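Local coordinates for EDD domain protein, DegV family (Ruminococcus gnavus ATCC 29149, PDB 5V85) that probably binds fatty acids, as other proteins of the DegV family do, and has its two copies linked in this crystal by a disulfide, at the interface of chains A and B. Coordinates in Å, arbitrary orientation; residue numbers count along the deposited sequence, not the author numbering. Chains: chain A/B, EDD domain protein, DegV family.

The interface of chains A and B. Residues chain A 168-169, 172-173; chain B 165, 168-169, 172.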
# COMPACT_ATOMS: atom_id res chain seq x y z
N GLU A 168 -5.72 -6.68 0.97
CA GLU A 168 -4.77 -5.60 1.22
C GLU A 168 -4.78 -4.57 0.10
O GLU A 168 -4.53 -3.39 0.34
CB GLU A 168 -3.36 -6.17 1.42
CG GLU A 168 -3.18 -6.97 2.71
CD GLU A 168 -3.08 -6.09 3.96
OE1 GLU A 168 -3.08 -4.85 3.83
OE2 GLU A 168 -3.01 -6.66 5.07
N CYS A 169 -5.08 -5.00 -1.14
CA CYS A 169 -5.24 -4.03 -2.22
C CYS A 169 -6.49 -3.18 -2.01
O CYS A 169 -6.45 -1.96 -2.20
CB CYS A 169 -5.31 -4.75 -3.57
SG CYS A 169 -5.88 -3.69 -4.95
N GLU A 172 -5.87 -0.51 0.42
CA GLU A 172 -5.12 0.59 -0.18
C GLU A 172 -6.02 1.50 -1.02
O GLU A 172 -5.79 2.71 -1.08
CB GLU A 172 -3.98 0.04 -1.04
CG GLU A 172 -3.05 1.09 -1.61
CD GLU A 172 -3.33 1.40 -3.07
OE1 GLU A 172 -4.22 0.75 -3.65
OE2 GLU A 172 -2.65 2.29 -3.63
N GLU A 173 -7.04 0.93 -1.67
CA GLU A 173 -7.97 1.74 -2.44
C GLU A 173 -9.01 2.44 -1.57
O GLU A 173 -9.59 3.44 -2.00
CB GLU A 173 -8.70 0.86 -3.47
CG GLU A 173 -7.76 0.06 -4.37
CD GLU A 173 -8.47 -1.06 -5.11
OE1 GLU A 173 -9.53 -1.53 -4.63
OE2 GLU A 173 -7.98 -1.48 -6.18
N GLU B 165 -5.20 1.31 -10.94
CA GLU B 165 -5.46 0.96 -9.54
C GLU B 165 -4.83 -0.38 -9.18
O GLU B 165 -4.28 -0.53 -8.09
CB GLU B 165 -6.97 0.94 -9.29
CG GLU B 165 -7.36 1.32 -7.87
CD GLU B 165 -8.85 1.16 -7.59
OE1 GLU B 165 -9.34 1.77 -6.62
OE2 GLU B 165 -9.53 0.43 -8.34
N GLU B 168 -0.96 0.04 -8.90
CA GLU B 168 -0.56 0.74 -7.69
C GLU B 168 -0.70 -0.15 -6.46
O GLU B 168 0.11 -0.04 -5.52
CB GLU B 168 -1.38 2.02 -7.52
CG GLU B 168 -1.04 3.11 -8.53
CD GLU B 168 0.27 3.83 -8.24
OE1 GLU B 168 0.87 3.58 -7.17
OE2 GLU B 168 0.70 4.65 -9.08
N CYS B 169 -1.69 -1.04 -6.45
CA CYS B 169 -1.80 -2.02 -5.37
C CYS B 169 -0.59 -2.94 -5.36
O CYS B 169 -0.02 -3.23 -4.30
CB CYS B 169 -3.07 -2.85 -5.54
SG CYS B 169 -4.60 -2.10 -4.94
N GLU B 172 2.54 -1.35 -3.86
CA GLU B 172 2.55 -1.37 -2.39
C GLU B 172 2.94 -2.73 -1.85
O GLU B 172 3.55 -2.81 -0.77
CB GLU B 172 1.18 -0.95 -1.85
CG GLU B 172 1.15 -0.74 -0.34
CD GLU B 172 -0.21 -1.04 0.27
OE1 GLU B 172 -0.62 -2.22 0.29
OE2 GLU B 172 -0.87 -0.08 0.74
O HOH W 1 -2.84 -2.59 2.38
O HOH W 2 -4.69 1.58 -5.90
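A:Cys169 and B:Cys169 meet tip to tip in an interchain disulfide, SG to SG 2.0 Å, that staples helix 160-173 of one chain to the same helix of the other. The interface is two-fold symmetric, between copies of one protein; the structure alone does not show whether this pairing, or its disulfide, exists outside the crystal. The sulfurs meet although the cysteines leave their helices by different rotamers: SG of A:Cys169 is anti to the backbone N (chi1 167°), that of B:Cys169 anti to the carbonyl carbon. Glutamates flank the bridge. A:Glu172 buries most surface but is poorly ordered, and its placement is tentative; as modelled, the carboxylate lies alongside the bridge, OE1 3.2 Å from SG of B:Cys169. B:Glu172 appears to run past it in the opposite direction, OE2 3.4 Å from CG of A:Glu172. A:Glu173 crosses B:Glu165 at about a right angle and their carboxylates stack, planes 21° apart, CD to CD 3.4 Å. No direct hydrogen bond or salt bridge spans this patch, and so many like charges would probably repel unless some of these acids are protonated; the covalent link may hold them together regardless. An alanine in place of A:Glu173 would probably leave the carboxylate of B:Glu165 without its stacking mate and uncover the flank of the B:Cys169 sulfur, which CG of A:Glu173 covers at 3.9 Å. Water also mediates between the helices: one molecule is held by both O and OE1 of A:Glu168 and reaches OE1 of the B:Glu172 carboxylate at 3.1 Å.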